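PDB 2QRU: Alpha/beta hydrolase fold-3 domain-containing protein from Enterococcus faecalis, which is of unknown function but has an alpha/beta hydrolase fold and is probably a hydrolase. Local coordinates for residues L53-N57 with L267-K272; E154-Q160 with R172-Y178. Residues are numbered along the deposited sequence.

Contact 1 (L53-N57 with L267-K272); sequences LFTSN and LDSWLK
Two helices pack side by side on one face of the sheet, as is usual for the first and last helices of the alpha/beta hydrolase fold. Residues 53-57 run from helix 48-55 into the residues that follow; residues 267-272 lie on the C-terminal helix 258-272. Backbone angles stay near helical from Leu53 through Ser56 and across 267-272; Asn57 departs, with phi/psi of -100/12. The register pairs Leu53 with Asp268 (CA-CA 6.3 Å) and Asn57 with Lys272 (CA-CA 7.0 Å).

The inner layer is apolar. Leu53 (chi1 t, chi2 t) points toward the helix, and its CD1 lies 3.6 Å from CD2 of Leu267 (t, p). Its CD2 faces CD1 of Leu271 (m, t), although these two carbons are modelled too close. Phe54 (chi1 m) starts away, yet its ring returns, with CD1 3.9 Å from Leu271 CD1. Beneath, Phe54 rests on Tyr59 and Val61 of strand 59-64, and Leu267 on Val128 and Phe130 of strand 127-130.

The outer layer is polar. Asn57 (chi1 m, chi2 -60°) sends ND2 to Leu53 O (2.8 Å) and to Asp268 OD1 (2.8 Å). Asn57 OD1 accepts from Lys272 NZ at 2.8 Å. Asp268 is t; Lys272 is m, t, t, p, which curls NZ back to Asp268 OD2 (2.8 Å), an i to i+4 salt bridge. One water donates to Ser56 OG and Asp268 OD1, both at 2.7 Å.

The Asn57 amide thus serves both members of an ion pair, oxygen to the lysine and nitrogen to the aspartate, joining the two segments above their leucines.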
ATOM      1  N   LEU A  53      -6.681  -4.481  14.796  0.60 25.70           N
ATOM      2  CA  LEU A  53      -5.401  -5.043  15.186  0.60 25.91           C
ATOM      3  C   LEU A  53      -4.430  -3.906  15.554  0.60 25.48           C
ATOM      4  O   LEU A  53      -3.631  -4.016  16.492  0.60 26.26           O
ATOM      5  CB  LEU A  53      -4.887  -5.915  14.044  0.60 26.94           C
ATOM      6  CG  LEU A  53      -3.591  -6.651  14.216  0.60 27.75           C
ATOM      7  CD1 LEU A  53      -3.609  -7.910  13.358  0.60 29.60           C
ATOM      8  CD2 LEU A  53      -2.494  -5.753  13.780  0.60 29.00           C
ATOM      9  N   PHE A  54      -4.516  -2.790  14.841  1.00 24.00           N
ATOM     10  CA  PHE A  54      -3.630  -1.673  15.167  1.00 23.64           C
ATOM     11  C   PHE A  54      -4.106  -0.882  16.389  1.00 23.38           C
ATOM     12  O   PHE A  54      -3.326  -0.662  17.317  1.00 23.41           O
ATOM     13  CB  PHE A  54      -3.442  -0.773  13.977  1.00 23.44           C
ATOM     14  CG  PHE A  54      -2.635  -1.411  12.896  1.00 22.80           C
ATOM     15  CD1 PHE A  54      -1.317  -1.844  13.148  1.00 22.37           C
ATOM     16  CD2 PHE A  54      -3.145  -1.526  11.597  1.00 24.61           C
ATOM     17  CE1 PHE A  54      -0.575  -2.439  12.110  1.00 24.05           C
ATOM     18  CE2 PHE A  54      -2.390  -2.099  10.556  1.00 26.18           C
ATOM     19  CZ  PHE A  54      -1.104  -2.543  10.815  1.00 23.70           C
ATOM     20  N   THR A  55      -5.378  -0.472  16.410  1.00 23.72           N
ATOM     21  CA  THR A  55      -5.814   0.392  17.503  1.00 23.74           C
ATOM     22  C   THR A  55      -5.802  -0.344  18.845  1.00 24.49           C
ATOM     23  O   THR A  55      -5.475   0.259  19.876  1.00 24.65           O
ATOM     24  CB  THR A  55      -7.194   1.026  17.240  1.00 25.19           C
ATOM     25  OG1 THR A  55      -8.186   0.002  17.143  1.00 24.22           O
ATOM     26  CG2 THR A  55      -7.173   1.909  15.982  1.00 24.90           C
ATOM     27  N   SER A  56      -6.173  -1.632  18.850  1.00 24.15           N
ATOM     28  CA  SER A  56      -6.162  -2.419  20.094  1.00 25.25           C
ATOM     29  C   SER A  56      -4.746  -2.600  20.670  1.00 25.30           C
ATOM     30  O   SER A  56      -4.590  -2.929  21.861  1.00 25.69           O
ATOM     31  CB  SER A  56      -6.800  -3.782  19.893  1.00 24.89           C
ATOM     32  OG  SER A  56      -5.952  -4.586  19.097  1.00 28.24           O
ATOM     33  N   ASN A  57      -3.739  -2.416  19.812  1.00 25.00           N
ATOM     34  CA  ASN A  57      -2.329  -2.500  20.186  1.00 24.87           C
ATOM     35  C   ASN A  57      -1.681  -1.134  20.399  1.00 25.87           C
ATOM     36  O   ASN A  57      -0.456  -1.014  20.528  1.00 25.30           O
ATOM     37  CB  ASN A  57      -1.575  -3.343  19.164  1.00 25.70           C
ATOM     38  CG  ASN A  57      -1.771  -4.823  19.403  1.00 23.77           C
ATOM     39  OD1 ASN A  57      -1.417  -5.340  20.478  1.00 24.74           O
ATOM     40  ND2 ASN A  57      -2.386  -5.502  18.447  1.00 26.40           N
ATOM     41  N   LEU A 267       0.104 -11.712  13.099  1.00 23.67           N
ATOM     42  CA  LEU A 267       0.389 -10.270  13.014  1.00 24.41           C
ATOM     43  C   LEU A 267       0.204  -9.628  14.391  1.00 24.60           C
ATOM     44  O   LEU A 267       1.030  -8.805  14.803  1.00 24.27           O
ATOM     45  CB  LEU A 267      -0.491  -9.597  11.956  1.00 23.87           C
ATOM     46  CG  LEU A 267      -0.308  -8.080  11.849  1.00 25.12           C
ATOM     47  CD1 LEU A 267       1.148  -7.612  11.665  1.00 26.26           C
ATOM     48  CD2 LEU A 267      -1.190  -7.470  10.742  1.00 25.25           C
ATOM     49  N   ASP A 268      -0.862 -10.015  15.095  1.00 23.33           N
ATOM     50  CA  ASP A 268      -1.126  -9.443  16.424  1.00 23.35           C
ATOM     51  C   ASP A 268       0.028  -9.758  17.369  1.00 23.04           C
ATOM     52  O   ASP A 268       0.546  -8.866  18.068  1.00 23.78           O
ATOM     53  CB  ASP A 268      -2.452  -9.953  17.000  1.00 23.22           C
ATOM     54  CG  ASP A 268      -2.781  -9.289  18.310  1.00 25.94           C
ATOM     55  OD1 ASP A 268      -3.289  -8.168  18.294  1.00 27.64           O
ATOM     56  OD2 ASP A 268      -2.479  -9.893  19.368  1.00 31.21           O
ATOM     57  N   SER A 269       0.460 -11.016  17.382  0.50 22.76           N
ATOM     58  CA  SER A 269       1.573 -11.432  18.233  0.50 23.26           C
ATOM     59  C   SER A 269       2.842 -10.650  17.873  0.50 23.27           C
ATOM     60  O   SER A 269       3.556 -10.189  18.766  0.50 23.61           O
ATOM     61  CB  SER A 269       1.820 -12.935  18.093  0.50 23.09           C
ATOM     62  OG  SER A 269       2.925 -13.364  18.877  0.50 20.17           O
ATOM     63  N   TRP A 270       3.107 -10.507  16.572  1.00 23.61           N
ATOM     64  CA  TRP A 270       4.312  -9.784  16.092  1.00 23.54           C
ATOM     65  C   TRP A 270       4.231  -8.300  16.499  1.00 23.27           C
ATOM     66  O   TRP A 270       5.265  -7.712  16.926  1.00 23.77           O
ATOM     67  CB  TRP A 270       4.400  -9.914  14.580  1.00 24.50           C
ATOM     68  CG  TRP A 270       5.600  -9.266  13.945  1.00 23.92           C
ATOM     69  CD1 TRP A 270       6.821  -9.835  13.722  1.00 25.41           C
ATOM     70  CD2 TRP A 270       5.648  -7.945  13.389  1.00 25.12           C
ATOM     71  NE1 TRP A 270       7.653  -8.927  13.082  1.00 25.99           N
ATOM     72  CE2 TRP A 270       6.964  -7.760  12.867  1.00 24.73           C
ATOM     73  CE3 TRP A 270       4.727  -6.887  13.310  1.00 25.00           C
ATOM     74  CZ2 TRP A 270       7.357  -6.582  12.246  1.00 26.34           C
ATOM     75  CZ3 TRP A 270       5.117  -5.690  12.662  1.00 26.85           C
ATOM     76  CH2 TRP A 270       6.433  -5.557  12.147  1.00 26.77           C
ATOM     77  N   LEU A 271       3.046  -7.697  16.376  0.60 22.80           N
ATOM     78  CA  LEU A 271       2.870  -6.282  16.771  0.60 22.70           C
ATOM     79  C   LEU A 271       3.147  -6.099  18.253  0.60 22.12           C
ATOM     80  O   LEU A 271       3.776  -5.106  18.663  0.60 21.93           O
ATOM     81  CB  LEU A 271       1.468  -5.773  16.454  0.60 23.04           C
ATOM     82  CG  LEU A 271       1.146  -5.476  15.001  0.60 22.97           C
ATOM     83  CD1 LEU A 271      -0.328  -5.141  14.942  0.60 23.76           C
ATOM     84  CD2 LEU A 271       1.987  -4.316  14.462  0.60 26.87           C
ATOM     85  N   LYS A 272       2.702  -7.062  19.061  1.00 21.24           N
ATOM     86  CA  LYS A 272       2.960  -7.014  20.509  1.00 21.43           C
ATOM     87  C   LYS A 272       4.461  -7.090  20.891  1.00 21.63           C
ATOM     88  O   LYS A 272       4.818  -6.756  22.010  1.00 21.94           O
ATOM     89  CB  LYS A 272       2.138  -8.093  21.251  1.00 22.70           C
ATOM     90  CG  LYS A 272       0.649  -7.756  21.274  1.00 21.85           C
ATOM     91  CD  LYS A 272      -0.165  -8.891  21.951  1.00 20.94           C
ATOM     92  CE  LYS A 272      -1.568  -8.415  22.407  1.00 24.01           C
ATOM     93  NZ  LYS A 272      -2.373  -7.811  21.308  1.00 26.41           N
TER
HETATM   94  O   HOH W   1      -4.401  -6.164  22.904  1.00 40.66           O
HETATM   95  O   HOH W   2      -5.177  -7.076  19.888  1.00 44.03           O

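Contact 2 (E154-Q160 with R172-Y178)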
ATOM      1  N   GLU A 154     -16.944   0.633 -21.720  1.00 37.06           N
ATOM      2  CA  GLU A 154     -17.160   0.470 -20.286  1.00 37.37           C
ATOM      3  C   GLU A 154     -16.266   1.365 -19.413  1.00 36.47           C
ATOM      4  O   GLU A 154     -16.553   1.553 -18.227  1.00 36.77           O
ATOM      5  CB  GLU A 154     -16.952  -0.992 -19.874  1.00 37.32           C
ATOM      6  CG  GLU A 154     -17.807  -2.013 -20.612  1.00 38.49           C
ATOM      7  CD  GLU A 154     -17.331  -3.433 -20.355  1.00 38.57           C
ATOM      8  OE1 GLU A 154     -17.437  -3.892 -19.198  1.00 40.48           O
ATOM      9  OE2 GLU A 154     -16.838  -4.085 -21.305  1.00 40.22           O
ATOM     10  N   ILE A 155     -15.190   1.898 -19.998  1.00 35.86           N
ATOM     11  CA  ILE A 155     -14.217   2.744 -19.271  1.00 35.08           C
ATOM     12  C   ILE A 155     -14.172   4.189 -19.814  1.00 34.41           C
ATOM     13  O   ILE A 155     -13.498   5.054 -19.254  1.00 33.70           O
ATOM     14  CB  ILE A 155     -12.771   2.103 -19.237  1.00 34.86           C
ATOM     15  CG1 ILE A 155     -12.165   1.957 -20.644  1.00 35.45           C
ATOM     16  CG2 ILE A 155     -12.794   0.752 -18.535  1.00 35.23           C
ATOM     17  CD1 ILE A 155     -11.218   3.078 -21.045  1.00 35.84           C
ATOM     18  N   ALA A 156     -14.913   4.439 -20.895  1.00 34.24           N
ATOM     19  CA  ALA A 156     -14.958   5.758 -21.541  1.00 33.94           C
ATOM     20  C   ALA A 156     -15.307   6.892 -20.570  1.00 33.72           C
ATOM     21  O   ALA A 156     -14.764   8.021 -20.700  1.00 34.25           O
ATOM     22  CB  ALA A 156     -15.942   5.744 -22.733  1.00 33.61           C
ATOM     23  N   ALA A 157     -16.202   6.582 -19.600  1.00 33.09           N
ATOM     24  CA  ALA A 157     -16.677   7.591 -18.657  1.00 33.14           C
ATOM     25  C   ALA A 157     -15.710   7.915 -17.505  1.00 32.98           C
ATOM     26  O   ALA A 157     -15.984   8.805 -16.693  1.00 33.41           O
ATOM     27  CB  ALA A 157     -18.051   7.191 -18.108  1.00 33.13           C
ATOM     28  N   ILE A 158     -14.596   7.191 -17.409  1.00 32.02           N
ATOM     29  CA  ILE A 158     -13.655   7.404 -16.297  1.00 31.99           C
ATOM     30  C   ILE A 158     -12.635   8.480 -16.671  1.00 31.51           C
ATOM     31  O   ILE A 158     -11.930   8.346 -17.673  1.00 32.22           O
ATOM     32  CB  ILE A 158     -12.924   6.112 -15.908  1.00 31.28           C
ATOM     33  CG1 ILE A 158     -13.924   5.012 -15.528  1.00 31.95           C
ATOM     34  CG2 ILE A 158     -11.968   6.383 -14.747  1.00 30.91           C
ATOM     35  CD1 ILE A 158     -13.295   3.639 -15.271  1.00 32.39           C
ATOM     36  N   ASP A 159     -12.553   9.536 -15.868  1.00 30.71           N
ATOM     37  CA  ASP A 159     -11.644  10.630 -16.178  1.00 30.35           C
ATOM     38  C   ASP A 159     -10.185  10.245 -15.961  1.00 29.93           C
ATOM     39  O   ASP A 159      -9.822   9.706 -14.889  1.00 29.32           O
ATOM     40  CB  ASP A 159     -11.945  11.870 -15.338  1.00 30.55           C
ATOM     41  CG  ASP A 159     -10.879  12.939 -15.515  1.00 31.58           C
ATOM     42  OD1 ASP A 159     -10.717  13.436 -16.653  1.00 31.72           O
ATOM     43  OD2 ASP A 159     -10.165  13.242 -14.538  1.00 33.21           O
ATOM     44  N   GLN A 160      -9.359  10.547 -16.966  1.00 29.63           N
ATOM     45  CA  GLN A 160      -7.909  10.291 -16.903  1.00 29.73           C
ATOM     46  C   GLN A 160      -7.070  11.581 -16.806  1.00 29.54           C
ATOM     47  O   GLN A 160      -5.839  11.520 -16.743  1.00 30.09           O
ATOM     48  CB  GLN A 160      -7.449   9.471 -18.120  1.00 29.71           C
ATOM     49  CG  GLN A 160      -8.117   8.107 -18.262  1.00 29.66           C
ATOM     50  CD  GLN A 160      -7.587   7.309 -19.442  1.00 28.93           C
ATOM     51  OE1 GLN A 160      -6.420   7.417 -19.818  1.00 29.04           O
ATOM     52  NE2 GLN A 160      -8.447   6.489 -20.026  1.00 29.89           N
ATOM     53  N   ARG A 172     -12.917   3.187 -10.639  1.00 28.58           N
ATOM     54  CA  ARG A 172     -11.805   3.133 -11.588  1.00 28.68           C
ATOM     55  C   ARG A 172     -11.244   1.708 -11.717  1.00 29.37           C
ATOM     56  O   ARG A 172     -10.251   1.481 -12.427  1.00 28.22           O
ATOM     57  CB  ARG A 172     -10.714   4.129 -11.182  1.00 28.66           C
ATOM     58  CG  ARG A 172     -11.178   5.598 -11.092  1.00 27.37           C
ATOM     59  CD  ARG A 172     -10.137   6.453 -10.350  1.00 29.00           C
ATOM     60  NE  ARG A 172      -8.851   6.440 -11.041  1.00 26.28           N
ATOM     61  CZ  ARG A 172      -8.539   7.222 -12.083  1.00 26.32           C
ATOM     62  NH1 ARG A 172      -9.414   8.115 -12.530  1.00 27.10           N
ATOM     63  NH2 ARG A 172      -7.340   7.125 -12.673  1.00 28.10           N
ATOM     64  N   TYR A 173     -11.888   0.755 -11.032  1.00 29.28           N
ATOM     65  CA  TYR A 173     -11.486  -0.663 -11.075  1.00 30.12           C
ATOM     66  C   TYR A 173     -11.337  -1.191 -12.519  1.00 29.71           C
ATOM     67  O   TYR A 173     -10.343  -1.850 -12.864  1.00 29.52           O
ATOM     68  CB  TYR A 173     -12.477  -1.517 -10.254  1.00 31.39           C
ATOM     69  CG  TYR A 173     -12.364  -3.007 -10.477  1.00 32.93           C
ATOM     70  CD1 TYR A 173     -13.071  -3.629 -11.518  1.00 35.03           C
ATOM     71  CD2 TYR A 173     -11.554  -3.797  -9.654  1.00 33.93           C
ATOM     72  CE1 TYR A 173     -12.967  -4.993 -11.736  1.00 36.08           C
ATOM     73  CE2 TYR A 173     -11.452  -5.166  -9.852  1.00 35.10           C
ATOM     74  CZ  TYR A 173     -12.158  -5.753 -10.891  1.00 36.59           C
ATOM     75  OH  TYR A 173     -12.055  -7.107 -11.103  1.00 38.40           O
ATOM     76  N   LEU A 174     -12.312  -0.885 -13.369  1.00 29.04           N
ATOM     77  CA  LEU A 174     -12.262  -1.352 -14.757  1.00 29.07           C
ATOM     78  C   LEU A 174     -11.117  -0.738 -15.560  1.00 28.87           C
ATOM     79  O   LEU A 174     -10.610  -1.369 -16.492  1.00 28.30           O
ATOM     80  CB  LEU A 174     -13.600  -1.117 -15.486  1.00 29.04           C
ATOM     81  CG  LEU A 174     -14.784  -1.962 -15.015  1.00 30.64           C
ATOM     82  CD1 LEU A 174     -15.974  -1.861 -15.944  1.00 32.27           C
ATOM     83  CD2 LEU A 174     -14.367  -3.419 -14.801  1.00 33.70           C
ATOM     84  N   LEU A 175     -10.734   0.491 -15.225  1.00 28.76           N
ATOM     85  CA  LEU A 175      -9.667   1.169 -15.967  1.00 28.80           C
ATOM     86  C   LEU A 175      -8.355   0.427 -15.736  1.00 28.79           C
ATOM     87  O   LEU A 175      -7.554   0.223 -16.657  1.00 28.11           O
ATOM     88  CB  LEU A 175      -9.546   2.637 -15.539  1.00 28.92           C
ATOM     89  CG  LEU A 175      -8.572   3.515 -16.345  1.00 28.07           C
ATOM     90  CD1 LEU A 175      -8.996   3.670 -17.800  1.00 27.09           C
ATOM     91  CD2 LEU A 175      -8.436   4.874 -15.678  1.00 28.88           C
ATOM     92  N   TYR A 176      -8.159   0.017 -14.488  1.00 28.48           N
ATOM     93  CA  TYR A 176      -7.010  -0.783 -14.100  1.00 29.28           C
ATOM     94  C   TYR A 176      -6.945  -2.079 -14.917  1.00 29.71           C
ATOM     95  O   TYR A 176      -5.936  -2.375 -15.569  1.00 30.16           O
ATOM     96  CB  TYR A 176      -7.095  -1.077 -12.601  1.00 29.24           C
ATOM     97  CG  TYR A 176      -5.955  -1.924 -12.090  1.00 30.03           C
ATOM     98  CD1 TYR A 176      -4.630  -1.524 -12.268  1.00 28.74           C
ATOM     99  CD2 TYR A 176      -6.206  -3.129 -11.433  1.00 29.54           C
ATOM    100  CE1 TYR A 176      -3.559  -2.313 -11.773  1.00 30.25           C
ATOM    101  CE2 TYR A 176      -5.164  -3.927 -10.968  1.00 30.66           C
ATOM    102  CZ  TYR A 176      -3.854  -3.517 -11.129  1.00 31.16           C
ATOM    103  OH  TYR A 176      -2.855  -4.331 -10.643  1.00 31.80           O
ATOM    104  N   HIS A 177      -8.034  -2.840 -14.911  1.00 30.29           N
ATOM    105  CA  HIS A 177      -8.031  -4.113 -15.602  1.00 31.04           C
ATOM    106  C   HIS A 177      -7.998  -3.991 -17.110  1.00 31.10           C
ATOM    107  O   HIS A 177      -7.391  -4.833 -17.789  1.00 30.92           O
ATOM    108  CB  HIS A 177      -9.129  -5.013 -15.074  1.00 31.69           C
ATOM    109  CG  HIS A 177      -8.829  -5.515 -13.708  1.00 32.98           C
ATOM    110  ND1 HIS A 177      -8.058  -6.634 -13.487  1.00 35.30           N
ATOM    111  CD2 HIS A 177      -9.114  -5.005 -12.488  1.00 34.54           C
ATOM    112  CE1 HIS A 177      -7.909  -6.814 -12.189  1.00 35.37           C
ATOM    113  NE2 HIS A 177      -8.544  -5.841 -11.560  1.00 37.44           N
ATOM    114  N   TYR A 178      -8.609  -2.925 -17.628  1.00 30.46           N
ATOM    115  CA  TYR A 178      -8.488  -2.568 -19.035  1.00 30.75           C
ATOM    116  C   TYR A 178      -7.017  -2.334 -19.415  1.00 30.89           C
ATOM    117  O   TYR A 178      -6.536  -2.885 -20.408  1.00 30.14           O
ATOM    118  CB  TYR A 178      -9.333  -1.323 -19.339  1.00 30.59           C
ATOM    119  CG  TYR A 178      -9.272  -0.863 -20.784  1.00 30.84           C
ATOM    120  CD1 TYR A 178     -10.044  -1.488 -21.764  1.00 30.75           C
ATOM    121  CD2 TYR A 178      -8.459   0.204 -21.166  1.00 31.08           C
ATOM    122  CE1 TYR A 178     -10.004  -1.070 -23.093  1.00 31.63           C
ATOM    123  CE2 TYR A 178      -8.408   0.632 -22.504  1.00 31.14           C
ATOM    124  CZ  TYR A 178      -9.184  -0.010 -23.454  1.00 31.21           C
ATOM    125  OH  TYR A 178      -9.150   0.402 -24.767  1.00 33.19           O
TER
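This is a loop-on-helix packing contact, mainly apolar with a polar bond at one end. Residues 154-160 belong to the long excursion between strand 127-130 and helix 173-181. Many alpha/beta hydrolases insert a cap here, so this is probably cap packing. They fold back on the start of that helix, only 12 residues further on.

A type I beta turn from Ile155 to Ile158, closed by Ile158 N to Ile155 O at 3.0 Å, brings both isoleucines to the helix. Ala156 and Ala157 take the outer corner. Ile155 sits in the register opposite Leu175 (CA-CA 5.8 Å). Its CG2 lies 3.7 Å from Leu174 CB, and its CD1 4.0 Å from Leu175 CD1. Its CG1 stands over the face of the Tyr178 ring in a CH-pi contact, 4.1 Å from the centroid. Ile158 CD1 meets Leu175 CB at 3.9 Å. Leu175 CD1 also touches Gln160 NE2 at 3.6 Å, and Phe188 of helix 185-189 adjoins both residues.

Arg172, just before the helix, extends NH1 to Asp159 O at 2.9 Å. The rest of its guanidinium is bonded to Ile39 O, Ala69 O and the Asn71 side chain. Asn71 also donates to Asp159 O, while the Asp159 carboxylate accepts from the backbone of Thr161 and Lys162.

The arginine therefore bonds to main-chain oxygens of three separate chain regions. Its charge ties the loop to its neighbours through their carbonyls, beside a side-chain packing that is otherwise largely hydrocarbon.

In the fold
Contacts 1 and 2 lie on opposite sides of the chain's centre. Their centres are 36 Å apart and their nearest atoms about 21 Å, so they do not touch. Along the chain, contact 2 is nested in the loop that contact 1 closes. Contact 1 joins helices 48-55 and 258-272, which pack on the central sheet. Contact 2 lies within the excursion after strand 127-130, away from the sheet. Neither includes the probable catalytic triad of Ser104, Asp221 and His249, whose serine sits on a likely nucleophile elbow. One contact thus ties early and late parts of the fold together, and the other is local.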